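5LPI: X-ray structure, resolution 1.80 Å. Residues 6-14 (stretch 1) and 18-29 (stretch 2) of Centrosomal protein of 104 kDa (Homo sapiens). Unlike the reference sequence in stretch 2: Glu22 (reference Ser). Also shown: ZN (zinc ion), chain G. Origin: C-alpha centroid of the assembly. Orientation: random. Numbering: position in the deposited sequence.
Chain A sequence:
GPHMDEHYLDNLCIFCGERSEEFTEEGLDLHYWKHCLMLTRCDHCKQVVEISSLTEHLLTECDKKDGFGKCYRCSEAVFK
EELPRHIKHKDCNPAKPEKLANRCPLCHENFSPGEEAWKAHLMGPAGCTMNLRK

Stretch 1 6-14: EHYLDNLCI
Stretch 2 (18-29) ERSEEFTEEGLD

The two stretches lie close together in sequence and meet through a single beta bridge, in which Leu12 pairs with Arg19 at a CA-CA distance of 4.5 Å. Stretch 1 has no regular helix or strand: a type I turn from His7 to Asp10, supported by His7 ND1 donating to Asp10 OD2 (3.2 Å), leads into Asn11, whose phi/psi of 57/28 redirects the chain into the extended residues Leu12 (-127/132) and Cys13 (-85/111). The register sets Cys13 beside Glu18, Leu12 beside Arg19 and Asn11 beside Phe23, so the chains run antiparallel through the bridge.

Stretch 2 enters extended at Glu18 (-59/144). Its carbonyl accepts from the opposing backbone, Cys13 N to Glu18 O at 2.9 Å and a nearly straight 167°, while Leu12 CA lies 3.6 Å from the same Glu18 O in a CA-H...O contact. The CA-to-CB bond of Glu18 points sideways and the end of its side chain (chi1 m, chi2 t) leads off from stretch 1.

Arg19, also extended (-118/145), has the most surface covered by the partner stretch. Its CA approaches Asn11 O at 3.2 Å, and its side chain, m at chi1 and t at chi2 and chi3 with chi4 at -82°, reaches back to the His7-Asp10 turn. There the guanidinium grips one carbonyl with two nitrogens: Arg19 NH1 donates to Tyr8 O at 2.9 Å and Arg19 NH2 to Tyr8 O at 2.7 Å, the oxygen lying near the guanidinium plane. Leu12 CB covers one face of the group, 3.7 Å from Arg19 NH1. The Tyr8 ring (chi1 t, chi2 88°) adds a cation-pi contact, with Arg19 CZ 4.6 Å from the ring centroid and 20° off its normal, which places the positive charge over the aromatic face. A water accepts from Arg19 NH2 at 2.9 Å and makes a weak hydrogen bond with Tyr8 OH at 3.4 Å.

Ser20 (-164/147) completes the bridge through Ser20 N to Asn11 O, 3.2 Å. It then opens a type I turn to Phe23, closed by Phe23 N to Ser20 O (3.0 Å); Glu22, which differs from the reference sequence, also donates from its N to Ser20 OG at 3.3 Å. The CA-to-CB bonds of Ser20, Glu21 and Glu22 point away from stretch 1.

The CA-to-CB bond of Phe23 (-79/55) points toward stretch 1, with chi1 m and chi2 -9°. Cys13 CB packs 4.2 Å from Phe23 CE2, and Asn11 CA approaches Phe23 O at 3.5 Å in a CA-H...O contact with an angle of 172°.

Thr24 (chi1 p) caps the following helix: Gly27 N donates to Thr24 OG1 at 3.0 Å, and Glu26 N adds a weak bond to Thr24 OG1 at 3.5 Å. In the helix that follows, the CA-to-CB bond of Leu28 (m, t) points toward stretch 1, with Leu28 CD1 3.8 Å from Leu12 O and Leu28 CD2 4.0 Å from Cys13 CB. Phe23 and Leu28 thus pack against Cys13, whose t rotamer delivers Cys13 SG to zinc at 2.2 Å; three atoms from elsewhere in the structure complete the site.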

ATOM      1  N   GLU A   6      29.367  -2.983  -3.450  1.00 78.51           N
ATOM      2  CA  GLU A   6      29.305  -3.467  -2.076  1.00 73.14           C
ATOM      3  C   GLU A   6      28.273  -2.700  -1.258  1.00 68.73           C
ATOM      4  O   GLU A   6      27.630  -3.272  -0.372  1.00 65.55           O
ATOM      5  CB  GLU A   6      30.696  -3.366  -1.444  1.00 78.43           C
ATOM      6  CG  GLU A   6      30.815  -3.944  -0.037  1.00 83.63           C
ATOM      7  CD  GLU A   6      32.253  -3.977   0.465  1.00 83.68           C
ATOM      8  OE1 GLU A   6      33.096  -4.657  -0.161  1.00 85.68           O
ATOM      9  OE2 GLU A   6      32.540  -3.310   1.481  1.00 82.97           O
ATOM     10  N   HIS A   7      28.079  -1.418  -1.555  1.00 64.99           N
ATOM     11  CA  HIS A   7      27.149  -0.564  -0.827  1.00 64.99           C
ATOM     12  C   HIS A   7      25.943  -0.173  -1.678  1.00 62.05           C
ATOM     13  O   HIS A   7      25.422   0.939  -1.566  1.00 62.68           O
ATOM     14  CB  HIS A   7      27.869   0.679  -0.313  1.00 72.32           C
ATOM     15  CG  HIS A   7      29.102   0.369   0.478  1.00 80.38           C
ATOM     16  ND1 HIS A   7      29.068   0.097   1.829  1.00 80.30           N
ATOM     17  CD2 HIS A   7      30.400   0.265   0.105  1.00 83.03           C
ATOM     18  CE1 HIS A   7      30.293  -0.152   2.256  1.00 82.79           C
ATOM     19  NE2 HIS A   7      31.120  -0.057   1.230  1.00 83.81           N
ATOM     20  N   TYR A   8      25.477  -1.086  -2.537  1.00 56.08           N
ATOM     21  CA  TYR A   8      24.329  -0.775  -3.387  1.00 57.43           C
ATOM     22  C   TYR A   8      23.037  -0.701  -2.573  1.00 58.95           C
ATOM     23  O   TYR A   8      22.160   0.122  -2.867  1.00 55.43           O
ATOM     24  CB  TYR A   8      24.206  -1.809  -4.507  1.00 59.56           C
ATOM     25  CG  TYR A   8      22.949  -1.683  -5.346  1.00 58.63           C
ATOM     26  CD1 TYR A   8      22.915  -0.859  -6.466  1.00 60.81           C
ATOM     27  CD2 TYR A   8      21.799  -2.400  -5.026  1.00 56.66           C
ATOM     28  CE1 TYR A   8      21.767  -0.740  -7.235  1.00 65.73           C
ATOM     29  CE2 TYR A   8      20.643  -2.282  -5.785  1.00 59.69           C
ATOM     30  CZ  TYR A   8      20.633  -1.453  -6.888  1.00 65.10           C
ATOM     31  OH  TYR A   8      19.489  -1.335  -7.643  1.00 61.27           O
ATOM     32  N   LEU A   9      22.902  -1.544  -1.550  1.00 60.67           N
ATOM     33  CA  LEU A   9      21.716  -1.554  -0.701  1.00 66.13           C
ATOM     34  C   LEU A   9      21.741  -0.472   0.376  1.00 64.88           C
ATOM     35  O   LEU A   9      20.876  -0.485   1.258  1.00 66.44           O
ATOM     36  CB  LEU A   9      21.552  -2.927  -0.042  1.00 69.49           C
ATOM     37  CG  LEU A   9      21.455  -4.125  -0.991  1.00 74.39           C
ATOM     38  CD1 LEU A   9      21.349  -5.425  -0.211  1.00 74.42           C
ATOM     39  CD2 LEU A   9      20.277  -3.965  -1.940  1.00 73.90           C
ATOM     40  N   ASP A  10      22.688   0.460   0.317  1.00 63.78           N
ATOM     41  CA  ASP A  10      22.853   1.492   1.329  1.00 66.32           C
ATOM     42  C   ASP A  10      22.395   2.849   0.805  1.00 60.07           C
ATOM     43  O   ASP A  10      22.464   3.131  -0.397  1.00 57.43           O
ATOM     44  CB  ASP A  10      24.315   1.575   1.788  1.00 75.21           C
ATOM     45  CG  ASP A  10      24.780   0.306   2.485  1.00 82.08           C
ATOM     46  OD1 ASP A  10      23.946  -0.601   2.699  1.00 83.43           O
ATOM     47  OD2 ASP A  10      25.980   0.213   2.819  1.00 86.31           O
ATOM     48  N   ASN A  11      21.924   3.689   1.736  1.00 56.10           N
ATOM     49  CA  ASN A  11      21.362   5.007   1.424  1.00 49.01           C
ATOM     50  C   ASN A  11      20.193   4.909   0.444  1.00 45.99           C
ATOM     51  O   ASN A  11      19.913   5.853  -0.301  1.00 45.77           O
ATOM     52  CB  ASN A  11      22.434   5.960   0.887  1.00 59.95           C
ATOM     53  CG  ASN A  11      23.525   6.234   1.900  1.00 71.24           C
ATOM     54  OD1 ASN A  11      23.268   6.296   3.104  1.00 74.55           O
ATOM     55  ND2 ASN A  11      24.754   6.395   1.422  1.00 74.36           N
ATOM     56  N   LEU A  12      19.486   3.778   0.454  1.00 44.44           N
ATOM     57  CA  LEU A  12      18.415   3.529  -0.499  1.00 45.92           C
ATOM     58  C   LEU A  12      17.130   3.151   0.226  1.00 34.57           C
ATOM     59  O   LEU A  12      17.135   2.268   1.088  1.00 40.30           O
ATOM     60  CB  LEU A  12      18.801   2.414  -1.474  1.00 38.88           C
ATOM     61  CG  LEU A  12      17.651   1.804  -2.277  1.00 35.28           C
ATOM     62  CD1 LEU A  12      17.299   2.673  -3.479  1.00 35.84           C
ATOM     63  CD2 LEU A  12      18.011   0.375  -2.705  1.00 42.13           C
ATOM     64  N   CYS A  13      16.026   3.789  -0.148  1.00 37.32           N
ATOM     65  CA  CYS A  13      14.702   3.313   0.250  1.00 33.23           C
ATOM     66  C   CYS A  13      14.260   2.242  -0.746  1.00 33.40           C
ATOM     67  O   CYS A  13      13.946   2.556  -1.895  1.00 32.81           O
ATOM     68  CB  CYS A  13      13.686   4.447   0.271  1.00 29.99           C
ATOM     69  SG  CYS A  13      11.996   3.885   0.671  1.00 29.15           S
ATOM     70  N   ILE A  14      14.200   0.987  -0.299  1.00 32.02           N
ATOM     71  CA  ILE A  14      13.790  -0.090  -1.194  1.00 37.93           C
ATOM     72  C   ILE A  14      12.330  -0.004  -1.613  1.00 41.90           C
ATOM     73  O   ILE A  14      11.929  -0.704  -2.549  1.00 42.83           O
ATOM     74  CB  ILE A  14      14.047  -1.464  -0.549  1.00 41.27           C
ATOM     75  CG1 ILE A  14      13.183  -1.635   0.694  1.00 35.57           C
ATOM     76  CG2 ILE A  14      15.522  -1.617  -0.185  1.00 44.51           C
ATOM     77  CD1 ILE A  14      13.213  -3.027   1.237  1.00 41.10           C
ATOM     78  N   GLU A  18      14.123   5.874  -3.898  1.00 45.42           N
ATOM     79  CA  GLU A  18      14.910   7.086  -3.716  1.00 39.87           C
ATOM     80  C   GLU A  18      16.220   6.780  -3.008  1.00 41.27           C
ATOM     81  O   GLU A  18      16.289   5.921  -2.124  1.00 41.84           O
ATOM     82  CB  GLU A  18      14.128   8.120  -2.901  1.00 55.69           C
ATOM     83  CG  GLU A  18      13.164   8.974  -3.704  1.00 65.46           C
ATOM     84  CD  GLU A  18      12.574  10.107  -2.879  1.00 75.11           C
ATOM     85  OE1 GLU A  18      13.175  10.472  -1.839  1.00 76.01           O
ATOM     86  OE2 GLU A  18      11.506  10.627  -3.268  1.00 78.03           O
ATOM     87  N   ARG A  19      17.265   7.495  -3.412  1.00 45.29           N
ATOM     88  CA  ARG A  19      18.548   7.484  -2.732  1.00 46.45           C
ATOM     89  C   ARG A  19      18.837   8.889  -2.221  1.00 46.91           C
ATOM     90  O   ARG A  19      18.478   9.877  -2.867  1.00 56.73           O
ATOM     91  CB  ARG A  19      19.672   7.022  -3.676  1.00 44.73           C
ATOM     92  CG  ARG A  19      19.735   5.522  -3.888  1.00 43.45           C
ATOM     93  CD  ARG A  19      20.851   5.143  -4.877  1.00 45.92           C
ATOM     94  NE  ARG A  19      20.772   3.733  -5.256  1.00 45.96           N
ATOM     95  CZ  ARG A  19      21.266   2.739  -4.524  1.00 50.06           C
ATOM     96  NH1 ARG A  19      21.881   2.996  -3.376  1.00 53.40           N
ATOM     97  NH2 ARG A  19      21.142   1.484  -4.932  1.00 55.43           N
ATOM     98  N   SER A  20      19.481   8.976  -1.063  1.00 45.33           N
ATOM     99  CA  SER A  20      19.841  10.269  -0.493  1.00 51.34           C
ATOM    100  C   SER A  20      20.877  10.050   0.597  1.00 56.68           C
ATOM    101  O   SER A  20      20.868   9.026   1.287  1.00 57.09           O
ATOM    102  CB  SER A  20      18.616  11.002   0.074  1.00 57.63           C
ATOM    103  OG  SER A  20      18.977  12.202   0.742  1.00 60.60           O
ATOM    104  N   GLU A  21      21.783  11.023   0.735  1.00 68.46           N
ATOM    105  CA  GLU A  21      22.764  10.954   1.811  1.00 74.55           C
ATOM    106  C   GLU A  21      22.080  10.934   3.172  1.00 66.62           C
ATOM    107  O   GLU A  21      22.535  10.240   4.089  1.00 63.04           O
ATOM    108  CB  GLU A  21      23.748  12.126   1.700  1.00 88.48           C
ATOM    109  CG  GLU A  21      23.174  13.519   2.006  1.00 99.41           C
ATOM    110  CD  GLU A  21      22.224  14.047   0.936  1.00108.73           C
ATOM    111  OE1 GLU A  21      22.017  13.357  -0.089  1.00111.39           O
ATOM    112  OE2 GLU A  21      21.683  15.160   1.125  1.00111.10           O
ATOM    113  N   GLU A  22      20.962  11.649   3.311  1.00 67.32           N
ATOM    114  CA  GLU A  22      20.241  11.647   4.576  1.00 67.38           C
ATOM    115  C   GLU A  22      19.605  10.301   4.888  1.00 58.09           C
ATOM    116  O   GLU A  22      19.178  10.099   6.027  1.00 53.28           O
ATOM    117  CB  GLU A  22      19.169  12.740   4.580  1.00 73.69           C
ATOM    118  CG  GLU A  22      19.670  14.117   4.156  1.00 85.49           C
ATOM    119  CD  GLU A  22      20.846  14.612   4.989  1.00 98.41           C
ATOM    120  OE1 GLU A  22      20.924  14.275   6.191  1.00103.01           O
ATOM    121  OE2 GLU A  22      21.696  15.342   4.435  1.00104.50           O
ATOM    122  N   PHE A  23      19.538   9.375   3.926  1.00 58.29           N
ATOM    123  CA  PHE A  23      18.926   8.075   4.192  1.00 56.88           C
ATOM    124  C   PHE A  23      19.874   7.156   4.936  1.00 58.62           C
ATOM    125  O   PHE A  23      20.133   6.030   4.493  1.00 63.39           O
ATOM    126  CB  PHE A  23      18.468   7.382   2.912  1.00 57.26           C
ATOM    127  CG  PHE A  23      17.228   7.963   2.327  1.00 56.62           C
ATOM    128  CD1 PHE A  23      16.490   8.898   3.035  1.00 50.90           C
ATOM    129  CD2 PHE A  23      16.791   7.570   1.072  1.00 48.46           C
ATOM    130  CE1 PHE A  23      15.349   9.447   2.490  1.00 45.99           C
ATOM    131  CE2 PHE A  23      15.650   8.114   0.526  1.00 43.51           C
ATOM    132  CZ  PHE A  23      14.927   9.049   1.233  1.00 37.41           C
ATOM    133  N   THR A  24      20.381   7.616   6.072  1.00 56.05           N
ATOM    134  CA  THR A  24      21.072   6.724   6.987  1.00 51.11           C
ATOM    135  C   THR A  24      20.090   5.688   7.511  1.00 51.57           C
ATOM    136  O   THR A  24      18.907   5.714   7.160  1.00 57.72           O
ATOM    137  CB  THR A  24      21.688   7.507   8.151  1.00 59.83           C
ATOM    138  OG1 THR A  24      20.640   8.053   8.962  1.00 60.81           O
ATOM    139  CG2 THR A  24      22.561   8.644   7.629  1.00 57.34           C
ATOM    140  N   GLU A  25      20.564   4.798   8.381  1.00 57.96           N
ATOM    141  CA  GLU A  25      19.704   3.760   8.939  1.00 67.97           C
ATOM    142  C   GLU A  25      18.475   4.342   9.626  1.00 79.28           C
ATOM    143  O   GLU A  25      17.401   3.728   9.604  1.00 82.42           O
ATOM    144  CB  GLU A  25      20.504   2.909   9.921  1.00 78.10           C
ATOM    145  CG  GLU A  25      19.741   1.750  10.524  1.00 87.64           C
ATOM    146  CD  GLU A  25      20.578   0.984  11.529  1.00101.19           C
ATOM    147  OE1 GLU A  25      21.770   1.329  11.692  1.00106.04           O
ATOM    148  OE2 GLU A  25      20.050   0.042  12.157  1.00103.87           O
ATOM    149  N   GLU A  26      18.601   5.520  10.237  1.00 76.43           N
ATOM    150  CA  GLU A  26      17.461   6.140  10.893  1.00 72.27           C
ATOM    151  C   GLU A  26      16.930   7.359  10.165  1.00 63.98           C
ATOM    152  O   GLU A  26      15.791   7.759  10.422  1.00 68.83           O
ATOM    153  CB  GLU A  26      17.810   6.506  12.340  1.00 78.99           C
ATOM    154  CG  GLU A  26      17.529   5.354  13.286  1.00 87.70           C
ATOM    155  CD  GLU A  26      17.942   5.638  14.704  1.00 91.72           C
ATOM    156  OE1 GLU A  26      18.989   6.292  14.893  1.00 95.81           O
ATOM    157  OE2 GLU A  26      17.214   5.213  15.627  1.00 90.44           O
ATOM    158  N   GLY A  27      17.707   7.949   9.261  1.00 54.10           N
ATOM    159  CA  GLY A  27      17.105   8.798   8.253  1.00 51.30           C
ATOM    160  C   GLY A  27      16.062   8.050   7.445  1.00 51.32           C
ATOM    161  O   GLY A  27      15.088   8.647   6.977  1.00 46.11           O
ATOM    162  N   LEU A  28      16.244   6.731   7.293  1.00 54.08           N
ATOM    163  CA  LEU A  28      15.251   5.893   6.623  1.00 52.96           C
ATOM    164  C   LEU A  28      14.026   5.671   7.503  1.00 45.53           C
ATOM    165  O   LEU A  28      12.894   5.649   7.006  1.00 36.48           O
ATOM    166  CB  LEU A  28      15.869   4.545   6.227  1.00 46.52           C
ATOM    167  CG  LEU A  28      16.652   4.468   4.911  1.00 44.00           C
ATOM    168  CD1 LEU A  28      17.390   3.143   4.784  1.00 44.23           C
ATOM    169  CD2 LEU A  28      15.724   4.669   3.715  1.00 41.77           C
ATOM    170  N   ASP A  29      14.226   5.489   8.810  1.00 44.66           N
ATOM    171  CA  ASP A  29      13.085   5.303   9.701  1.00 44.41           C
ATOM    172  C   ASP A  29      12.172   6.520   9.676  1.00 34.48           C
ATOM    173  O   ASP A  29      10.941   6.386   9.691  1.00 33.49           O
ATOM    174  CB  ASP A  29      13.562   5.019  11.122  1.00 56.08           C
ATOM    175  CG  ASP A  29      13.944   3.567  11.329  1.00 69.34           C
ATOM    176  OD1 ASP A  29      13.137   2.670  10.989  1.00 70.68           O
ATOM    177  OD2 ASP A  29      15.058   3.325  11.833  1.00 74.34           O
TER
HETATM  178 ZN    ZN G 903      10.693   5.646   0.141  1.00 33.28          ZN
HETATM  179  O   HOH W   1      19.565   2.047  -7.337  1.00 60.41           O